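Local atomic coordinates of microtubule-associated protein 1A/1B, light chain 3 (Trypanosoma brucei brucei, PDB entry 3W1Y), a protein that probably serves in autophagy as a ubiquitin-like Atg8-family protein that becomes attached to phosphatidylethanolamine in membranes. Residues A26-P40 with E64-A76. Sequence-based numbering, arbitrary orientation.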
loop_
_atom_site.group_PDB
_atom_site.type_symbol
_atom_site.label_atom_id
_atom_site.label_comp_id
_atom_site.label_asym_id
_atom_site.label_seq_id
_atom_site.Cartn_x
_atom_site.Cartn_y
_atom_site.Cartn_z
ATOM N N ALA A 26 -20.312 5.949 -17.967
ATOM C CA ALA A 26 -19.515 4.823 -17.449
ATOM C C ALA A 26 -20.416 3.732 -16.860
ATOM O O ALA A 26 -20.206 2.542 -17.089
ATOM C CB ALA A 26 -18.453 5.293 -16.440
ATOM N N ARG A 27 -21.460 4.133 -16.154
ATOM C CA ARG A 27 -22.292 3.167 -15.478
ATOM C C ARG A 27 -23.303 2.509 -16.417
ATOM O O ARG A 27 -23.764 1.395 -16.142
ATOM C CB ARG A 27 -22.965 3.812 -14.248
ATOM C CG ARG A 27 -21.915 4.281 -13.153
ATOM C CD ARG A 27 -21.398 3.093 -12.315
ATOM N NE ARG A 27 -22.455 2.611 -11.426
ATOM C CZ ARG A 27 -22.305 1.739 -10.434
ATOM N NH1 ARG A 27 -21.113 1.197 -10.159
ATOM N NH2 ARG A 27 -23.372 1.416 -9.712
ATOM N N LEU A 28 -23.651 3.197 -17.500
ATOM C CA LEU A 28 -24.523 2.623 -18.511
ATOM C C LEU A 28 -23.822 1.421 -19.187
ATOM O O LEU A 28 -24.453 0.396 -19.411
ATOM C CB LEU A 28 -24.952 3.669 -19.545
ATOM C CG LEU A 28 -25.596 3.142 -20.839
ATOM C CD1 LEU A 28 -26.970 2.473 -20.577
ATOM C CD2 LEU A 28 -25.716 4.218 -21.935
ATOM N N ARG A 29 -22.518 1.563 -19.460
ATOM C CA ARG A 29 -21.739 0.509 -20.069
ATOM C C ARG A 29 -21.145 -0.490 -19.067
ATOM O O ARG A 29 -21.073 -1.694 -19.350
ATOM C CB ARG A 29 -20.649 1.059 -20.995
ATOM C CG ARG A 29 -20.058 -0.074 -21.862
ATOM C CD ARG A 29 -19.334 0.409 -23.105
ATOM N NE ARG A 29 -20.188 1.199 -23.995
ATOM C CZ ARG A 29 -19.792 1.663 -25.179
ATOM N NH1 ARG A 29 -18.549 1.427 -25.619
ATOM N NH2 ARG A 29 -20.635 2.370 -25.919
ATOM N N TYR A 30 -20.747 0.011 -17.902
ATOM C CA TYR A 30 -20.105 -0.796 -16.859
ATOM C C TYR A 30 -20.816 -0.641 -15.516
ATOM O O TYR A 30 -20.276 -0.043 -14.583
ATOM C CB TYR A 30 -18.635 -0.417 -16.741
ATOM C CG TYR A 30 -17.893 -0.582 -18.035
ATOM C CD1 TYR A 30 -17.663 0.514 -18.869
ATOM C CD2 TYR A 30 -17.453 -1.851 -18.450
ATOM C CE1 TYR A 30 -16.997 0.367 -20.073
ATOM C CE2 TYR A 30 -16.795 -2.030 -19.659
ATOM C CZ TYR A 30 -16.568 -0.921 -20.465
ATOM O OH TYR A 30 -15.910 -1.079 -21.658
ATOM N N PRO A 31 -22.022 -1.218 -15.402
ATOM C CA PRO A 31 -22.860 -0.982 -14.195
ATOM C C PRO A 31 -22.306 -1.643 -12.919
ATOM O O PRO A 31 -22.783 -1.370 -11.826
ATOM C CB PRO A 31 -24.222 -1.589 -14.579
ATOM C CG PRO A 31 -23.851 -2.706 -15.657
ATOM C CD PRO A 31 -22.639 -2.166 -16.378
ATOM N N LYS A 32 -21.317 -2.516 -13.063
ATOM C CA LYS A 32 -20.666 -3.140 -11.911
ATOM C C LYS A 32 -19.247 -2.559 -11.673
ATOM O O LYS A 32 -18.467 -3.115 -10.907
ATOM C CB LYS A 32 -20.628 -4.670 -12.104
ATOM C CG LYS A 32 -22.023 -5.338 -12.056
ATOM C CD LYS A 32 -21.934 -6.873 -12.245
ATOM C CE LYS A 32 -23.350 -7.462 -12.309
ATOM N NZ LYS A 32 -23.379 -8.966 -12.234
ATOM N N HIS A 33 -18.923 -1.454 -12.333
ATOM C CA HIS A 33 -17.646 -0.811 -12.132
ATOM C C HIS A 33 -17.787 0.525 -11.403
ATOM O O HIS A 33 -18.805 1.197 -11.474
ATOM C CB HIS A 33 -16.856 -0.668 -13.450
ATOM C CG HIS A 33 -16.414 -1.988 -14.033
ATOM N ND1 HIS A 33 -15.095 -2.285 -14.310
ATOM C CD2 HIS A 33 -17.120 -3.095 -14.356
ATOM C CE1 HIS A 33 -15.013 -3.514 -14.787
ATOM N NE2 HIS A 33 -16.229 -4.029 -14.817
ATOM N N ILE A 34 -16.724 0.889 -10.700
ATOM C CA ILE A 34 -16.683 2.074 -9.863
ATOM C C ILE A 34 -15.789 3.101 -10.557
ATOM O O ILE A 34 -14.616 2.830 -10.813
ATOM C CB ILE A 34 -16.123 1.705 -8.453
ATOM C CG1 ILE A 34 -16.894 0.497 -7.848
ATOM C CG2 ILE A 34 -16.043 2.963 -7.515
ATOM C CD1 ILE A 34 -18.464 0.708 -7.669
ATOM N N PRO A 35 -16.354 4.281 -10.891
ATOM C CA PRO A 35 -15.511 5.381 -11.396
ATOM C C PRO A 35 -14.825 6.142 -10.262
ATOM O O PRO A 35 -15.472 6.606 -9.326
ATOM C CB PRO A 35 -16.487 6.265 -12.172
ATOM C CG PRO A 35 -17.857 5.963 -11.561
ATOM C CD PRO A 35 -17.797 4.608 -10.891
ATOM N N ILE A 36 -13.506 6.273 -10.377
ATOM C CA ILE A 36 -12.665 6.777 -9.334
ATOM C C ILE A 36 -11.839 7.945 -9.877
ATOM O O ILE A 36 -11.244 7.861 -10.953
ATOM C CB ILE A 36 -11.729 5.664 -8.810
ATOM C CG1 ILE A 36 -12.544 4.453 -8.353
ATOM C CG2 ILE A 36 -10.784 6.185 -7.684
ATOM C CD1 ILE A 36 -11.693 3.192 -8.075
ATOM N N LEU A 37 -11.831 9.046 -9.127
ATOM C CA LEU A 37 -11.036 10.204 -9.496
ATOM C C LEU A 37 -9.988 10.388 -8.401
ATOM O O LEU A 37 -10.360 10.616 -7.257
ATOM C CB LEU A 37 -11.969 11.429 -9.637
ATOM C CG LEU A 37 -11.480 12.753 -10.246
ATOM C CD1 LEU A 37 -10.388 13.360 -9.373
ATOM C CD2 LEU A 37 -11.002 12.555 -11.657
ATOM N N CYS A 38 -8.697 10.208 -8.726
ATOM C CA CYS A 38 -7.604 10.407 -7.741
ATOM C C CYS A 38 -6.803 11.637 -8.011
ATOM O O CYS A 38 -6.416 11.873 -9.147
ATOM C CB CYS A 38 -6.595 9.247 -7.680
ATOM S SG CYS A 38 -7.332 7.738 -7.816
ATOM N N GLU A 39 -6.558 12.401 -6.952
ATOM C CA GLU A 39 -5.716 13.575 -6.994
ATOM C C GLU A 39 -4.737 13.521 -5.832
ATOM O O GLU A 39 -5.050 12.941 -4.793
ATOM C CB GLU A 39 -6.534 14.863 -6.886
ATOM C CG GLU A 39 -7.450 15.107 -8.074
ATOM C CD GLU A 39 -8.190 16.435 -7.966
ATOM O OE1 GLU A 39 -8.124 17.123 -6.933
ATOM O OE2 GLU A 39 -8.863 16.795 -8.919
ATOM N N PRO A 40 -3.565 14.152 -6.002
ATOM C CA PRO A 40 -2.592 14.204 -4.907
ATOM C C PRO A 40 -3.177 14.867 -3.647
ATOM O O PRO A 40 -4.027 15.755 -3.735
ATOM C CB PRO A 40 -1.430 15.026 -5.468
ATOM C CG PRO A 40 -1.648 15.109 -6.929
ATOM C CD PRO A 40 -3.119 14.878 -7.203
ATOM N N GLU A 64 -3.055 18.890 -13.987
ATOM C CA GLU A 64 -3.894 17.976 -14.789
ATOM C C GLU A 64 -3.352 16.551 -14.905
ATOM O O GLU A 64 -4.105 15.590 -14.732
ATOM C CB GLU A 64 -4.166 18.556 -16.175
ATOM C CG GLU A 64 -5.122 19.749 -16.140
ATOM C CD GLU A 64 -6.583 19.310 -15.971
ATOM O OE1 GLU A 64 -6.992 18.407 -16.705
ATOM O OE2 GLU A 64 -7.324 19.863 -15.120
ATOM N N LEU A 65 -2.060 16.413 -15.169
ATOM C CA LEU A 65 -1.412 15.092 -15.267
ATOM C C LEU A 65 -1.298 14.292 -13.952
ATOM O O LEU A 65 -1.069 13.067 -13.969
ATOM C CB LEU A 65 -0.049 15.224 -15.941
ATOM C CG LEU A 65 -0.106 15.647 -17.422
ATOM C CD1 LEU A 65 1.281 15.753 -18.025
ATOM C CD2 LEU A 65 -0.960 14.655 -18.263
ATOM N N ASP A 66 -1.462 14.985 -12.825
ATOM C CA ASP A 66 -1.500 14.362 -11.493
ATOM C C ASP A 66 -2.850 13.735 -11.175
ATOM O O ASP A 66 -2.988 12.984 -10.212
ATOM C CB ASP A 66 -1.245 15.427 -10.434
ATOM C CG ASP A 66 0.222 15.704 -10.213
ATOM O OD1 ASP A 66 1.093 14.912 -10.642
ATOM O OD2 ASP A 66 0.502 16.740 -9.592
ATOM N N CYS A 67 -3.859 14.101 -11.951
ATOM C CA CYS A 67 -5.195 13.564 -11.754
ATOM C C CYS A 67 -5.357 12.306 -12.586
ATOM O O CYS A 67 -5.238 12.355 -13.810
ATOM C CB CYS A 67 -6.249 14.598 -12.152
ATOM S SG CYS A 67 -7.931 13.997 -12.169
ATOM N N ASN A 68 -5.626 11.192 -11.905
ATOM C CA ASN A 68 -5.811 9.896 -12.528
ATOM C C ASN A 68 -7.228 9.367 -12.249
ATOM O O ASN A 68 -7.716 9.426 -11.118
ATOM C CB ASN A 68 -4.767 8.917 -11.998
ATOM C CG ASN A 68 -3.357 9.281 -12.424
ATOM O OD1 ASN A 68 -2.971 9.048 -13.565
ATOM N ND2 ASN A 68 -2.581 9.835 -11.508
ATOM N N LYS A 69 -7.878 8.888 -13.303
ATOM C CA LYS A 69 -9.180 8.271 -13.229
ATOM C C LYS A 69 -9.043 6.782 -13.435
ATOM O O LYS A 69 -8.188 6.323 -14.189
ATOM C CB LYS A 69 -10.073 8.778 -14.343
ATOM C CG LYS A 69 -10.411 10.246 -14.275
ATOM C CD LYS A 69 -10.965 10.616 -15.628
ATOM C CE LYS A 69 -11.602 11.948 -15.586
ATOM N NZ LYS A 69 -11.904 12.397 -16.966
ATOM N N PHE A 70 -9.899 6.023 -12.769
ATOM C CA PHE A 70 -9.910 4.571 -12.903
ATOM C C PHE A 70 -11.359 4.164 -13.035
ATOM O O PHE A 70 -12.229 4.875 -12.606
ATOM C CB PHE A 70 -9.277 3.900 -11.659
ATOM C CG PHE A 70 -7.815 4.200 -11.483
ATOM C CD1 PHE A 70 -7.393 5.391 -10.910
ATOM C CD2 PHE A 70 -6.847 3.302 -11.921
ATOM C CE1 PHE A 70 -6.020 5.686 -10.772
ATOM C CE2 PHE A 70 -5.484 3.594 -11.778
ATOM C CZ PHE A 70 -5.083 4.791 -11.194
ATOM N N LEU A 71 -11.591 3.000 -13.632
ATOM C CA LEU A 71 -12.893 2.372 -13.666
ATOM C C LEU A 71 -12.695 0.918 -13.244
ATOM O O LEU A 71 -12.248 0.082 -14.023
ATOM C CB LEU A 71 -13.478 2.497 -15.074
ATOM C CG LEU A 71 -14.919 2.048 -15.288
ATOM C CD1 LEU A 71 -15.887 2.786 -14.351
ATOM C CD2 LEU A 71 -15.333 2.229 -16.783
ATOM N N LEU A 72 -12.977 0.608 -11.987
ATOM C CA LEU A 72 -12.570 -0.693 -11.466
ATOM C C LEU A 72 -13.759 -1.515 -11.012
ATOM O O LEU A 72 -14.798 -0.946 -10.631
ATOM C CB LEU A 72 -11.547 -0.521 -10.342
ATOM C CG LEU A 72 -10.191 0.103 -10.724
ATOM C CD1 LEU A 72 -9.265 0.199 -9.512
ATOM C CD2 LEU A 72 -9.487 -0.686 -11.884
ATOM N N PRO A 73 -13.627 -2.856 -11.041
ATOM C CA PRO A 73 -14.764 -3.696 -10.597
ATOM C C PRO A 73 -15.230 -3.388 -9.157
ATOM O O PRO A 73 -14.394 -3.080 -8.276
ATOM C CB PRO A 73 -14.219 -5.143 -10.725
ATOM C CG PRO A 73 -13.067 -5.072 -11.723
ATOM C CD PRO A 73 -12.454 -3.667 -11.459
ATOM N N GLU A 74 -16.541 -3.456 -8.918
ATOM C CA GLU A 74 -17.096 -3.235 -7.580
ATOM C C GLU A 74 -16.562 -4.259 -6.570
ATOM O O GLU A 74 -16.488 -3.976 -5.366
ATOM C CB GLU A 74 -18.635 -3.254 -7.604
ATOM C CG GLU A 74 -19.278 -4.532 -8.210
ATOM C CD GLU A 74 -20.816 -4.489 -8.269
ATOM O OE1 GLU A 74 -21.437 -3.410 -8.041
ATOM O OE2 GLU A 74 -21.420 -5.545 -8.575
ATOM N N THR A 75 -16.181 -5.434 -7.082
ATOM C CA THR A 75 -15.582 -6.507 -6.278
ATOM C C THR A 75 -14.038 -6.396 -6.057
ATOM O O THR A 75 -13.489 -7.098 -5.191
ATOM C CB THR A 75 -15.915 -7.899 -6.864
ATOM O OG1 THR A 75 -15.534 -7.919 -8.244
ATOM C CG2 THR A 75 -17.419 -8.199 -6.759
ATOM N N ALA A 76 -13.353 -5.545 -6.828
ATOM C CA ALA A 76 -11.945 -5.232 -6.566
ATOM C C ALA A 76 -11.758 -4.723 -5.137
ATOM O O ALA A 76 -12.610 -4.048 -4.602
ATOM C CB ALA A 76 -11.418 -4.177 -7.577
#
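Ile36 and Phe70 face each other as a hydrogen-bonded pair at the middle of two antiparallel strands, 33-40 and 68-73. Each donates its amide to the other's carbonyl, and equivalent reciprocal pairs join Ile34 with Leu72 and Cys38 with Asn68; Cys38 N to Asn68 O, at 2.7 Å, is nearly straight (167° at the hydrogen). A seventh bond, Glu74 N to Lys32 O, carries the pairing into the turn beyond Pro73.

Packing is close on the sheet face bearing Ile36, Cys38 and Phe70. Cys38 SG approaches the Phe70 ring obliquely, 3.8 Å from CE1, and Ile36 CD1 meets Leu72 CD1 at 4.1 Å. Helix 78-88 covers this cluster: Phe81 stacks edge-to-face on Phe70, and Arg88 adds a cation-pi contact. On the reverse face Leu37 turns CG anti to its backbone N (chi1 -169°), which brings CD2 within 3.4 Å of Cys67 SG and sets it against CG of Lys69, whose chain it crosses at a slant and whose ammonium continues to a salt bridge with Glu22.

Toward the 30-33 turn the contact is more open to solvent. Leu71 spreads its methyls, CD1 near Ala26 and His33 CB, CD2 3.6 Å from Tyr30 CD1, while Pro73 CA lies over one face of the His33 ring. Lys32 and Glu74 touch loosely through the lysine's CB and CG, NZ remaining 5.4 Å from OE2.

With strand 126-133 bonded to the other edge of 33-40, this antiparallel pair, joined through helix 59-66, forms half of the 2-1-4-3 sheet of the ubiquitin-like beta-grasp fold, its N-terminal helices lying opposite helix 78-88.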